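Local coordinates for protein DOA1 (Saccharomyces cerevisiae, PDB 3ODT), which probably binds ubiquitin through its WD40 beta-propeller domain and helps regulate the turnover of F-box proteins, at residues 23-26 with 32-35; 74-79 with 84-89; 126-131 with 156-161; 177-182 with 196-201; 239-242 with 248-251. One frame throughout, in Å; residues are numbered along the deposited sequence.

Contact 1. Residues 23-26 with 32-35; sequences DVVA and VASV
Val25 and Ala33 face each other as a hydrogen-bonded pair in an antiparallel beta hairpin of the WD40 propeller. Their amides and carbonyls bond both ways: Val25 N to Ala33 O at 2.9 Å and Ala33 N to Val25 O at 2.9 Å. A third bond runs from Val35 N to Asp23 O. CA-H...O contacts lie between these bonds, such as Val24 CA to Ala33 O at 3.2 Å.

The apolar contacts are small. Val25 CG1, between the backbone N and the carbonyl carbon (chi1 64°), meets Ala33 CB at 3.8 Å. Val35 CG2 touches Asp23 CB on the same face. On the other face Val24 CG1 lies 4.0 Å from Ser34 CB.

The polar ends bind elsewhere. Asp23 holds Ser271 OG with OD1 and Val65 N with OD2, so its carboxylate links three blades. Ser34 OG bonds to His17 and Trp44, the serine-histidine-tryptophan network of WD40 repeats. Val25, Ala33 and Val35 face strands 62-68 and 73-78, while Val24, Ala26 and Val32 pack on Ile281 of strand 280-284.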
loop_
_atom_site.group_PDB
_atom_site.type_symbol
_atom_site.label_atom_id
_atom_site.label_comp_id
_atom_site.label_asym_id
_atom_site.label_seq_id
_atom_site.Cartn_x
_atom_site.Cartn_y
_atom_site.Cartn_z
ATOM N N ASP A 23 3.109 -4.226 -5.493
ATOM C CA ASP A 23 2.590 -2.945 -5.056
ATOM C C ASP A 23 2.231 -2.079 -6.257
ATOM O O ASP A 23 2.905 -2.110 -7.296
ATOM C CB ASP A 23 3.588 -2.238 -4.140
ATOM C CG ASP A 23 2.897 -1.324 -3.102
ATOM O OD1 ASP A 23 1.645 -1.326 -3.001
ATOM O OD2 ASP A 23 3.616 -0.632 -2.350
ATOM N N VAL A 24 1.111 -1.352 -6.117
ATOM C CA VAL A 24 0.584 -0.446 -7.131
ATOM C C VAL A 24 0.235 0.898 -6.507
ATOM O O VAL A 24 -0.147 0.978 -5.329
ATOM C CB VAL A 24 -0.657 -1.056 -7.839
ATOM C CG1 VAL A 24 -0.277 -2.384 -8.494
ATOM C CG2 VAL A 24 -1.793 -1.275 -6.862
ATOM N N VAL A 25 0.304 1.957 -7.310
ATOM C CA VAL A 25 -0.028 3.283 -6.841
ATOM C C VAL A 25 -0.676 4.082 -7.965
ATOM O O VAL A 25 -0.254 4.009 -9.128
ATOM C CB VAL A 25 1.236 4.011 -6.245
ATOM C CG1 VAL A 25 2.320 4.258 -7.306
ATOM C CG2 VAL A 25 0.864 5.306 -5.556
ATOM N N ALA A 26 -1.684 4.877 -7.613
ATOM C CA ALA A 26 -2.242 5.864 -8.498
ATOM C C ALA A 26 -1.316 7.078 -8.570
ATOM O O ALA A 26 -0.838 7.602 -7.541
ATOM C CB ALA A 26 -3.597 6.304 -7.990
ATOM N N VAL A 32 -0.847 5.137 -13.682
ATOM C CA VAL A 32 -0.645 4.299 -12.521
ATOM C C VAL A 32 0.746 3.674 -12.609
ATOM O O VAL A 32 1.324 3.527 -13.701
ATOM C CB VAL A 32 -1.729 3.227 -12.353
ATOM C CG1 VAL A 32 -3.141 3.856 -12.348
ATOM C CG2 VAL A 32 -1.634 2.150 -13.399
ATOM N N ALA A 33 1.265 3.262 -11.459
ATOM C CA ALA A 33 2.581 2.643 -11.405
ATOM C C ALA A 33 2.555 1.356 -10.599
ATOM O O ALA A 33 1.726 1.162 -9.706
ATOM C CB ALA A 33 3.605 3.604 -10.852
ATOM N N SER A 34 3.462 0.462 -10.938
ATOM C CA SER A 34 3.514 -0.843 -10.289
ATOM C C SER A 34 4.953 -1.289 -10.161
ATOM O O SER A 34 5.802 -0.890 -10.939
ATOM C CB SER A 34 2.728 -1.873 -11.107
ATOM O OG SER A 34 3.229 -1.924 -12.440
ATOM N N VAL A 35 5.206 -2.124 -9.150
ATOM C CA VAL A 35 6.521 -2.726 -8.976
ATOM C C VAL A 35 6.348 -4.210 -8.756
ATOM O O VAL A 35 5.267 -4.682 -8.366
ATOM C CB VAL A 35 7.310 -2.074 -7.823
ATOM C CG1 VAL A 35 7.506 -0.555 -8.027
ATOM C CG2 VAL A 35 6.648 -2.358 -6.491
#

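Contact 2. Residues 74-79 with 84-89; sequences LLFGGK and NGVPLF
Phe76 and Asn84 form a hydrogen-bonded antiparallel pair in the beta hairpin of strands 73-78 and 83-87, the second and third strands of a four-stranded propeller blade. Phe76 N gives to Asn84 O and Asn84 N to Phe76 O, both at 2.9 Å. Leu74 and Val86 repeat the exchange, with Leu74 N to Val86 O at 2.8 Å. Leu74 O and Asn84 O also take CA-H...O contacts, from Gly85 CA and Leu75 CA. Asn84 OD1 binds Thr99 OG1 in the last strand.

With CG between the backbone N and the carbonyl carbon (chi1 51°), the Phe76 ring lies across the neighbouring strand, and Asn84 O sits 3.4 Å above one face toward its rim. Its CZ meets Asn84 CB at 3.6 Å, and Val86 CG1 comes to the ring edge. If Phe76 were a serine, Asn84 CB and the Val86 methyls would probably lose their aromatic partner. Leu74 CG touches Leu88 CD2 at 4.0 Å. The contact thus pairs four backbone donors with four carbonyls, while the Phe76, Leu74 and Val86 side chains pack on one face.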
loop_
_atom_site.group_PDB
_atom_site.type_symbol
_atom_site.label_atom_id
_atom_site.label_comp_id
_atom_site.label_asym_id
_atom_site.label_seq_id
_atom_site.Cartn_x
_atom_site.Cartn_y
_atom_site.Cartn_z
ATOM N N LEU A 74 8.357 8.563 -8.589
ATOM C CA LEU A 74 7.965 7.255 -8.108
ATOM C C LEU A 74 9.058 6.734 -7.180
ATOM O O LEU A 74 10.218 6.606 -7.595
ATOM C CB LEU A 74 7.783 6.285 -9.270
ATOM C CG LEU A 74 6.568 6.577 -10.143
ATOM C CD1 LEU A 74 6.659 5.762 -11.392
ATOM C CD2 LEU A 74 5.256 6.313 -9.420
ATOM N N LEU A 75 8.686 6.441 -5.943
ATOM C CA LEU A 75 9.623 5.909 -4.950
ATOM C C LEU A 75 9.368 4.412 -4.789
ATOM O O LEU A 75 8.219 3.977 -4.748
ATOM C CB LEU A 75 9.468 6.609 -3.599
ATOM C CG LEU A 75 9.514 8.126 -3.590
ATOM C CD1 LEU A 75 9.391 8.621 -2.179
ATOM C CD2 LEU A 75 10.777 8.582 -4.186
ATOM N N PHE A 76 10.420 3.615 -4.680
ATOM C CA PHE A 76 10.236 2.178 -4.686
ATOM C C PHE A 76 11.359 1.504 -3.891
ATOM O O PHE A 76 12.483 2.016 -3.788
ATOM C CB PHE A 76 10.176 1.652 -6.131
ATOM C CG PHE A 76 11.301 2.116 -6.991
ATOM C CD1 PHE A 76 11.229 3.320 -7.670
ATOM C CD2 PHE A 76 12.447 1.357 -7.125
ATOM C CE1 PHE A 76 12.268 3.762 -8.431
ATOM C CE2 PHE A 76 13.485 1.801 -7.942
ATOM C CZ PHE A 76 13.381 2.997 -8.589
ATOM N N GLY A 77 11.050 0.359 -3.325
ATOM C CA GLY A 77 12.027 -0.370 -2.552
ATOM C C GLY A 77 11.696 -1.848 -2.489
ATOM O O GLY A 77 10.628 -2.300 -2.915
ATOM N N GLY A 78 12.655 -2.599 -1.977
ATOM C CA GLY A 78 12.469 -4.029 -1.844
ATOM C C GLY A 78 13.661 -4.693 -1.208
ATOM O O GLY A 78 14.271 -4.157 -0.254
ATOM N N LYS A 79 14.034 -5.839 -1.774
ATOM C CA LYS A 79 14.962 -6.740 -1.098
ATOM C C LYS A 79 16.356 -6.143 -0.956
ATOM O O LYS A 79 17.099 -6.530 -0.053
ATOM C CB LYS A 79 15.031 -8.106 -1.794
ATOM C CG LYS A 79 13.935 -9.076 -1.322
ATOM C CD LYS A 79 14.070 -9.446 0.193
ATOM C CE LYS A 79 15.064 -10.568 0.450
ATOM N NZ LYS A 79 14.598 -11.852 -0.173
ATOM N N ASN A 84 14.668 3.939 -3.845
ATOM C CA ASN A 84 15.077 4.797 -4.949
ATOM C C ASN A 84 13.880 5.559 -5.494
ATOM O O ASN A 84 12.720 5.218 -5.214
ATOM C CB ASN A 84 15.780 3.985 -6.042
ATOM C CG ASN A 84 17.074 3.373 -5.562
ATOM O OD1 ASN A 84 18.101 4.057 -5.383
ATOM N ND2 ASN A 84 17.047 2.080 -5.365
ATOM N N GLY A 85 14.167 6.585 -6.275
ATOM C CA GLY A 85 13.134 7.371 -6.896
ATOM C C GLY A 85 13.493 7.653 -8.327
ATOM O O GLY A 85 14.660 7.907 -8.664
ATOM N N VAL A 86 12.489 7.581 -9.188
ATOM C CA VAL A 86 12.658 7.988 -10.580
ATOM C C VAL A 86 11.522 8.888 -11.035
ATOM O O VAL A 86 10.396 8.779 -10.536
ATOM C CB VAL A 86 12.714 6.781 -11.548
ATOM C CG1 VAL A 86 13.945 5.927 -11.266
ATOM C CG2 VAL A 86 11.448 5.964 -11.496
ATOM N N PRO A 87 11.813 9.764 -12.005
ATOM C CA PRO A 87 10.765 10.613 -12.564
ATOM C C PRO A 87 9.841 9.816 -13.478
ATOM O O PRO A 87 10.105 8.666 -13.799
ATOM C CB PRO A 87 11.553 11.674 -13.358
ATOM C CG PRO A 87 12.843 11.014 -13.692
ATOM C CD PRO A 87 13.147 10.130 -12.515
ATOM N N LEU A 88 8.755 10.443 -13.899
ATOM C CA LEU A 88 7.757 9.776 -14.710
ATOM C C LEU A 88 8.254 9.625 -16.149
ATOM O O LEU A 88 7.552 9.100 -16.984
ATOM C CB LEU A 88 6.466 10.593 -14.680
ATOM C CG LEU A 88 5.883 10.712 -13.260
ATOM C CD1 LEU A 88 4.741 11.708 -13.256
ATOM C CD2 LEU A 88 5.407 9.367 -12.707
ATOM N N PHE A 89 9.457 10.127 -16.429
ATOM C CA PHE A 89 10.034 10.114 -17.782
ATOM C C PHE A 89 11.392 9.415 -17.803
ATOM O O PHE A 89 12.135 9.523 -18.792
ATOM C CB PHE A 89 10.163 11.539 -18.331
ATOM C CG PHE A 89 10.816 12.515 -17.376
ATOM C CD1 PHE A 89 12.181 12.493 -17.151
ATOM C CD2 PHE A 89 10.057 13.472 -16.724
ATOM C CE1 PHE A 89 12.776 13.395 -16.274
ATOM C CE2 PHE A 89 10.640 14.374 -15.846
ATOM C CZ PHE A 89 12.001 14.340 -15.620
#

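Contact 3. Residues 126-131 with 156-161; sequences AKVWKE and NKFLTA
The runs 126-130 and 156-160 are roughly antiparallel, their end-to-end directions 150° apart, but belong to adjacent propeller blades. Ala126 and Thr160 are the nearer pair, with CA atoms 7.2 Å apart, against 8.7 Å for Val128 and Phe158. No backbone bond joins them. Asn156 and Lys157 both face Ser152 in a G1 beta bulge.

Val128 CG2 sits over the Phe158 ring, 3.7 Å from the centroid and 4° off the normal, in a CH-pi contact. With CG1 anti to the backbone N (chi1 176°), both methyls meet the ring, CG1 at CZ. Asn156 C lies against the opposite face. A serine in place of Phe158 would probably leave the Val128 methyls without their aromatic surface and open a gap between the blades. Ala126 CB meets Thr160 CG2 at 3.6 Å, while Thr160 OG1 binds His141 and Trp170. Extended Lys130 makes a weak hydrogen bond from NZ to Asn156 OD1 at 3.3 Å. Between these two segments the joint is therefore mainly apolar, with a weak polar link at one end.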
loop_
_atom_site.group_PDB
_atom_site.type_symbol
_atom_site.label_atom_id
_atom_site.label_comp_id
_atom_site.label_asym_id
_atom_site.label_seq_id
_atom_site.Cartn_x
_atom_site.Cartn_y
_atom_site.Cartn_z
ATOM N N ALA A 126 10.558 1.194 11.028
ATOM C CA ALA A 126 10.031 2.084 10.001
ATOM C C ALA A 126 10.952 3.282 10.034
ATOM O O ALA A 126 11.579 3.571 11.078
ATOM C CB ALA A 126 8.619 2.505 10.288
ATOM N N LYS A 127 11.053 3.984 8.907
ATOM C CA LYS A 127 11.905 5.148 8.845
ATOM C C LYS A 127 11.109 6.273 8.233
ATOM O O LYS A 127 10.310 6.075 7.309
ATOM C CB LYS A 127 13.188 4.863 8.060
ATOM C CG LYS A 127 14.206 4.041 8.892
ATOM C CD LYS A 127 15.415 3.570 8.084
ATOM C CE LYS A 127 16.488 2.957 8.988
ATOM N NZ LYS A 127 16.033 2.006 10.030
ATOM N N VAL A 128 11.347 7.471 8.742
ATOM C CA VAL A 128 10.660 8.662 8.272
ATOM C C VAL A 128 11.694 9.586 7.649
ATOM O O VAL A 128 12.740 9.912 8.267
ATOM C CB VAL A 128 9.994 9.414 9.434
ATOM C CG1 VAL A 128 9.350 10.744 8.941
ATOM C CG2 VAL A 128 8.990 8.524 10.115
ATOM N N TRP A 129 11.419 9.985 6.410
ATOM C CA TRP A 129 12.378 10.718 5.586
ATOM C C TRP A 129 11.775 12.023 5.075
ATOM O O TRP A 129 10.611 12.070 4.699
ATOM C CB TRP A 129 12.789 9.893 4.367
ATOM C CG TRP A 129 13.004 8.435 4.572
ATOM C CD1 TRP A 129 12.033 7.488 4.682
ATOM C CD2 TRP A 129 14.263 7.727 4.618
ATOM N NE1 TRP A 129 12.600 6.255 4.813
ATOM C CE2 TRP A 129 13.965 6.364 4.793
ATOM C CE3 TRP A 129 15.594 8.116 4.569
ATOM C CZ2 TRP A 129 14.946 5.380 4.874
ATOM C CZ3 TRP A 129 16.585 7.136 4.669
ATOM C CH2 TRP A 129 16.242 5.778 4.815
ATOM N N LYS A 130 12.571 13.078 5.089
ATOM C CA LYS A 130 12.172 14.358 4.532
ATOM C C LYS A 130 13.338 14.933 3.778
ATOM O O LYS A 130 14.476 14.883 4.237
ATOM C CB LYS A 130 11.758 15.332 5.634
ATOM C CG LYS A 130 10.690 14.786 6.569
ATOM C CD LYS A 130 10.386 15.795 7.687
ATOM C CE LYS A 130 9.306 15.300 8.600
ATOM N NZ LYS A 130 8.941 16.292 9.668
ATOM N N GLU A 131 13.042 15.485 2.612
ATOM C CA GLU A 131 14.047 16.125 1.776
ATOM C C GLU A 131 15.264 15.219 1.551
ATOM O O GLU A 131 16.410 15.687 1.503
ATOM C CB GLU A 131 14.443 17.470 2.392
ATOM C CG GLU A 131 13.321 18.511 2.286
ATOM C CD GLU A 131 13.484 19.706 3.221
ATOM O OE1 GLU A 131 14.533 19.823 3.892
ATOM O OE2 GLU A 131 12.551 20.537 3.280
ATOM N N ASN A 156 4.223 15.143 13.913
ATOM C CA ASN A 156 5.173 14.051 13.761
ATOM C C ASN A 156 4.660 12.786 14.391
ATOM O O ASN A 156 5.375 12.132 15.154
ATOM C CB ASN A 156 6.528 14.434 14.356
ATOM C CG ASN A 156 7.146 15.586 13.633
ATOM O OD1 ASN A 156 7.186 15.605 12.415
ATOM N ND2 ASN A 156 7.619 16.571 14.378
ATOM N N LYS A 157 3.426 12.414 14.068
ATOM C CA LYS A 157 2.864 11.163 14.575
ATOM C C LYS A 157 2.740 10.154 13.458
ATOM O O LYS A 157 2.289 10.486 12.364
ATOM C CB LYS A 157 1.494 11.413 15.222
ATOM C CG LYS A 157 1.602 12.067 16.578
ATOM C CD LYS A 157 0.224 12.283 17.230
ATOM C CE LYS A 157 0.377 12.702 18.681
ATOM N NZ LYS A 157 -0.937 12.989 19.312
ATOM N N PHE A 158 3.161 8.936 13.750
ATOM C CA PHE A 158 3.281 7.871 12.773
ATOM C C PHE A 158 2.668 6.618 13.361
ATOM O O PHE A 158 2.600 6.450 14.598
ATOM C CB PHE A 158 4.751 7.625 12.426
ATOM C CG PHE A 158 5.503 8.907 12.156
ATOM C CD1 PHE A 158 5.214 9.643 11.041
ATOM C CD2 PHE A 158 6.431 9.402 13.059
ATOM C CE1 PHE A 158 5.856 10.835 10.795
ATOM C CE2 PHE A 158 7.055 10.598 12.832
ATOM C CZ PHE A 158 6.778 11.313 11.687
ATOM N N LEU A 159 2.254 5.719 12.489
ATOM C CA LEU A 159 1.627 4.460 12.896
ATOM C C LEU A 159 2.296 3.301 12.151
ATOM O O LEU A 159 2.516 3.380 10.951
ATOM C CB LEU A 159 0.143 4.491 12.555
ATOM C CG LEU A 159 -0.753 3.494 13.283
ATOM C CD1 LEU A 159 -0.883 3.799 14.775
ATOM C CD2 LEU A 159 -2.133 3.490 12.618
ATOM N N THR A 160 2.649 2.249 12.877
ATOM C CA THR A 160 3.319 1.101 12.301
ATOM C C THR A 160 2.583 -0.186 12.668
ATOM O O THR A 160 1.963 -0.289 13.747
ATOM C CB THR A 160 4.783 1.022 12.819
ATOM O OG1 THR A 160 4.785 0.996 14.253
ATOM C CG2 THR A 160 5.605 2.241 12.326
ATOM N N ALA A 161 2.710 -1.171 11.794
ATOM C CA ALA A 161 2.096 -2.479 11.924
ATOM C C ALA A 161 3.169 -3.533 11.779
ATOM O O ALA A 161 4.000 -3.468 10.854
ATOM C CB ALA A 161 1.090 -2.679 10.817
#

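Contact 4. Residues 177-182 with 196-201; sequences KTFSGI and GHFISC
The Phe179 ring has Phe198 CE2 over the centre of one face, 3.9 Å above the plane. Lys177 CG lies against the opposite face, offset toward the rim. Phe198 presents its edge, so the pair is T-shaped (edge-to-face). The centroids are 5.2 Å apart and the planes stand at 75°. Ser200 CB of its own strand lies at the edge of the Phe198 ring.

Phe198 has CG between the backbone N and the carbonyl carbon (chi1 71°), a torsion that carries CE2 over the Phe179 face. Both rings also touch Met212. Farther along, Ile182 CG2 meets Ser200 OG at 3.6 Å, a van der Waals contact.

Strand 174-179 is the outermost strand of one blade, and strand 197-202 is the second strand of the next. Residues 180-182 lead from the first blade toward the second. No hydrogen bond crosses between the two segments. They meet through an aromatic pair and a methyl-to-hydroxyl contact, with the CE2 corner of the Phe198 edge directed at the pi face of Phe179.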
loop_
_atom_site.group_PDB
_atom_site.type_symbol
_atom_site.label_atom_id
_atom_site.label_comp_id
_atom_site.label_asym_id
_atom_site.label_seq_id
_atom_site.Cartn_x
_atom_site.Cartn_y
_atom_site.Cartn_z
ATOM N N LYS A 177 2.134 4.935 22.141
ATOM C CA LYS A 177 1.092 3.956 22.440
ATOM C C LYS A 177 1.248 2.673 21.630
ATOM O O LYS A 177 1.582 2.729 20.438
ATOM C CB LYS A 177 -0.278 4.568 22.159
ATOM C CG LYS A 177 -1.449 3.707 22.659
ATOM C CD LYS A 177 -2.768 4.475 22.546
ATOM C CE LYS A 177 -3.927 3.693 23.120
ATOM N NZ LYS A 177 -3.910 3.534 24.607
ATOM N N THR A 178 0.999 1.545 22.283
ATOM C CA THR A 178 0.987 0.241 21.627
ATOM C C THR A 178 -0.400 -0.354 21.705
ATOM O O THR A 178 -1.048 -0.315 22.756
ATOM C CB THR A 178 2.025 -0.710 22.253
ATOM O OG1 THR A 178 3.330 -0.160 22.071
ATOM C CG2 THR A 178 1.992 -2.045 21.583
ATOM N N PHE A 179 -0.874 -0.838 20.560
ATOM C CA PHE A 179 -2.156 -1.527 20.445
ATOM C C PHE A 179 -1.867 -3.023 20.262
ATOM O O PHE A 179 -1.575 -3.498 19.155
ATOM C CB PHE A 179 -2.952 -0.987 19.246
ATOM C CG PHE A 179 -3.136 0.516 19.246
ATOM C CD1 PHE A 179 -4.281 1.095 19.783
ATOM C CD2 PHE A 179 -2.182 1.344 18.672
ATOM C CE1 PHE A 179 -4.451 2.454 19.783
ATOM C CE2 PHE A 179 -2.323 2.703 18.684
ATOM C CZ PHE A 179 -3.466 3.270 19.224
ATOM N N SER A 180 -1.947 -3.771 21.356
ATOM C CA SER A 180 -1.592 -5.197 21.358
ATOM C C SER A 180 -2.831 -6.075 21.355
ATOM O O SER A 180 -2.728 -7.302 21.225
ATOM C CB SER A 180 -0.747 -5.547 22.567
ATOM O OG SER A 180 -1.528 -5.431 23.740
ATOM N N GLY A 181 -3.996 -5.450 21.481
ATOM C CA GLY A 181 -5.253 -6.194 21.530
ATOM C C GLY A 181 -6.122 -6.183 20.277
ATOM O O GLY A 181 -7.304 -6.549 20.341
ATOM N N ILE A 182 -5.551 -5.781 19.148
ATOM C CA ILE A 182 -6.331 -5.639 17.914
ATOM C C ILE A 182 -6.310 -6.933 17.107
ATOM O O ILE A 182 -7.359 -7.404 16.664
ATOM C CB ILE A 182 -5.811 -4.475 17.059
ATOM C CG1 ILE A 182 -5.690 -3.230 17.937
ATOM C CG2 ILE A 182 -6.749 -4.228 15.871
ATOM C CD1 ILE A 182 -6.984 -2.796 18.577
ATOM N N GLY A 196 -7.964 10.405 14.848
ATOM C CA GLY A 196 -8.526 9.637 15.948
ATOM C C GLY A 196 -8.919 8.207 15.630
ATOM O O GLY A 196 -9.425 7.516 16.497
ATOM N N HIS A 197 -8.689 7.765 14.400
ATOM C CA HIS A 197 -9.121 6.447 14.000
ATOM C C HIS A 197 -8.231 5.882 12.903
ATOM O O HIS A 197 -7.794 6.605 12.007
ATOM C CB HIS A 197 -10.553 6.507 13.459
ATOM C CG HIS A 197 -11.518 7.107 14.419
ATOM N ND1 HIS A 197 -11.701 8.462 14.523
ATOM C CD2 HIS A 197 -12.339 6.535 15.330
ATOM C CE1 HIS A 197 -12.591 8.708 15.472
ATOM N NE2 HIS A 197 -12.997 7.556 15.969
ATOM N N PHE A 198 -7.997 4.567 12.959
ATOM C CA PHE A 198 -7.325 3.848 11.895
ATOM C C PHE A 198 -8.010 2.525 11.621
ATOM O O PHE A 198 -8.792 2.042 12.436
ATOM C CB PHE A 198 -5.817 3.676 12.213
ATOM C CG PHE A 198 -5.507 2.709 13.333
ATOM C CD1 PHE A 198 -5.436 1.334 13.096
ATOM C CD2 PHE A 198 -5.244 3.172 14.614
ATOM C CE1 PHE A 198 -5.125 0.441 14.138
ATOM C CE2 PHE A 198 -4.954 2.274 15.666
ATOM C CZ PHE A 198 -4.876 0.922 15.430
ATOM N N ILE A 199 -7.738 1.956 10.437
ATOM C CA ILE A 199 -8.093 0.578 10.157
ATOM C C ILE A 199 -6.822 -0.226 9.998
ATOM O O ILE A 199 -5.819 0.272 9.487
ATOM C CB ILE A 199 -9.023 0.415 8.953
ATOM C CG1 ILE A 199 -8.404 1.023 7.713
ATOM C CG2 ILE A 199 -10.336 1.142 9.229
ATOM C CD1 ILE A 199 -9.128 0.579 6.423
ATOM N N SER A 200 -6.846 -1.473 10.445
ATOM C CA SER A 200 -5.714 -2.366 10.283
ATOM C C SER A 200 -6.233 -3.680 9.711
ATOM O O SER A 200 -7.414 -4.009 9.845
ATOM C CB SER A 200 -5.046 -2.644 11.624
ATOM O OG SER A 200 -5.998 -3.113 12.554
ATOM N N CYS A 201 -5.344 -4.426 9.079
ATOM C CA CYS A 201 -5.655 -5.768 8.620
ATOM C C CYS A 201 -4.500 -6.699 8.913
ATOM O O CYS A 201 -3.360 -6.250 9.176
ATOM C CB CYS A 201 -5.992 -5.781 7.117
ATOM S SG CYS A 201 -4.604 -5.444 6.026
#

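Contact 5. Residues 239-242 with 248-251; sequences IVSC and VRIW
Ser241 and Trp251 meet because OG of Ser241 lies between its backbone N and carbonyl carbon (chi1 65°), while CG of Trp251 is anti to its carbonyl carbon (chi1 -44°). The indole N-H then reaches the hydroxyl two residues along the hairpin. This bond is characteristic of WD40 repeats, where the tryptophan at the end of the third strand of a blade bonds the serine or threonine of the second. His224 NE2 also bonds to Ser241 OG, as in the histidine-serine-tryptophan part of the WD40 hydrogen-bond network.

The strands are antiparallel. Ile239 pairs with Trp251 and Ser241 with Arg249, each through two backbone bonds. Trp251 N to Ile239 O is 2.8 Å, and Arg249 N to Ser241 O is also 2.8 Å. On the face with the tryptophan, Ile239 CB touches Trp251 CD1 at 4.0 Å. Arg249 CB packs on Ser241 OG, and the arginine's extended chain carries its guanidinium group away to a salt bridge with Asp245 and a hydrogen bond with Thr247.

The other face is apolar. Val240 CG2 meets Val248 CG1 at 3.7 Å, and Val248 CG2 meets Cys242 CB. Strand 269-274 of the next blade packs there. Trp251 NE1 holds Ser241 OG at 2.9 Å, nearly straight at 178° and in the indole plane.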
loop_
_atom_site.group_PDB
_atom_site.type_symbol
_atom_site.label_atom_id
_atom_site.label_comp_id
_atom_site.label_asym_id
_atom_site.label_seq_id
_atom_site.Cartn_x
_atom_site.Cartn_y
_atom_site.Cartn_z
ATOM N N ILE A 239 -14.001 0.946 2.377
ATOM C CA ILE A 239 -12.727 0.266 2.486
ATOM C C ILE A 239 -12.573 -0.677 1.290
ATOM O O ILE A 239 -13.511 -1.389 0.934
ATOM C CB ILE A 239 -12.651 -0.573 3.780
ATOM C CG1 ILE A 239 -12.892 0.293 5.017
ATOM C CG2 ILE A 239 -11.321 -1.324 3.839
ATOM C CD1 ILE A 239 -13.133 -0.533 6.280
ATOM N N VAL A 240 -11.403 -0.657 0.668
ATOM C CA VAL A 240 -11.043 -1.705 -0.276
ATOM C C VAL A 240 -9.911 -2.539 0.323
ATOM O O VAL A 240 -8.946 -2.000 0.870
ATOM C CB VAL A 240 -10.629 -1.153 -1.648
ATOM C CG1 VAL A 240 -9.406 -0.287 -1.570
ATOM C CG2 VAL A 240 -10.380 -2.300 -2.592
ATOM N N SER A 241 -10.070 -3.842 0.280
ATOM C CA SER A 241 -9.077 -4.759 0.810
ATOM C C SER A 241 -8.767 -5.849 -0.203
ATOM O O SER A 241 -9.560 -6.092 -1.127
ATOM C CB SER A 241 -9.591 -5.413 2.089
ATOM O OG SER A 241 -10.731 -6.252 1.856
ATOM N N CYS A 242 -7.649 -6.521 -0.014
ATOM C CA CYS A 242 -7.309 -7.668 -0.829
ATOM C C CYS A 242 -6.398 -8.608 -0.081
ATOM O O CYS A 242 -5.740 -8.233 0.896
ATOM C CB CYS A 242 -6.643 -7.223 -2.134
ATOM S SG CYS A 242 -4.990 -6.522 -1.957
ATOM N N VAL A 248 -10.525 -9.209 -3.992
ATOM C CA VAL A 248 -10.584 -7.783 -3.676
ATOM C C VAL A 248 -11.977 -7.564 -3.116
ATOM O O VAL A 248 -12.960 -8.022 -3.710
ATOM C CB VAL A 248 -10.381 -6.904 -4.931
ATOM C CG1 VAL A 248 -10.549 -5.437 -4.571
ATOM C CG2 VAL A 248 -8.989 -7.158 -5.515
ATOM N N ARG A 249 -12.081 -6.881 -1.989
ATOM C CA ARG A 249 -13.372 -6.704 -1.352
ATOM C C ARG A 249 -13.624 -5.244 -1.082
ATOM O O ARG A 249 -12.696 -4.497 -0.762
ATOM C CB ARG A 249 -13.487 -7.530 -0.083
ATOM C CG ARG A 249 -13.359 -9.000 -0.371
ATOM C CD ARG A 249 -13.519 -9.845 0.867
ATOM N NE ARG A 249 -13.255 -11.261 0.589
ATOM C CZ ARG A 249 -14.010 -12.276 0.966
ATOM N NH1 ARG A 249 -15.166 -12.084 1.579
ATOM N NH2 ARG A 249 -13.600 -13.505 0.673
ATOM N N ILE A 250 -14.884 -4.844 -1.173
ATOM C CA ILE A 250 -15.261 -3.468 -0.913
ATOM C C ILE A 250 -16.252 -3.483 0.233
ATOM O O ILE A 250 -17.211 -4.250 0.186
ATOM C CB ILE A 250 -15.885 -2.802 -2.164
ATOM C CG1 ILE A 250 -14.846 -2.730 -3.294
ATOM C CG2 ILE A 250 -16.353 -1.383 -1.858
ATOM C CD1 ILE A 250 -15.082 -3.696 -4.390
ATOM N N TRP A 251 -16.017 -2.657 1.255
ATOM C CA TRP A 251 -16.831 -2.656 2.480
ATOM C C TRP A 251 -17.354 -1.249 2.825
ATOM O O TRP A 251 -16.704 -0.224 2.580
ATOM C CB TRP A 251 -15.998 -3.092 3.685
ATOM C CG TRP A 251 -15.106 -4.271 3.512
ATOM C CD1 TRP A 251 -13.911 -4.289 2.874
ATOM C CD2 TRP A 251 -15.303 -5.594 4.036
ATOM N NE1 TRP A 251 -13.339 -5.543 2.965
ATOM C CE2 TRP A 251 -14.182 -6.365 3.664
ATOM C CE3 TRP A 251 -16.326 -6.204 4.768
ATOM C CZ2 TRP A 251 -14.046 -7.715 4.009
ATOM C CZ3 TRP A 251 -16.196 -7.557 5.102
ATOM C CH2 TRP A 251 -15.055 -8.290 4.731
#

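Overall arrangement
All five contacts are largely buried in the propeller. Contacts 1, 2 and 5 lie inside blades and pair neighbouring strands through backbone bonds. Contacts 3 and 4 join adjacent blades through side chains. Contact 1 is nearest the chain centre, about 9 Å from centre to centre; contact 4 is farthest, about 17 Å. Contacts 3 and 4 share one sheet, reached through strands 157-162 and 174-179. Direct packing links contacts 1 and 2 through Ala33 and Leu74, contacts 3 and 4 through Leu159 and Phe198, and contacts 4 and 5 through Ile199 and Ile239. Contact 5 alone adds a side-chain hydrogen bond between paired strands.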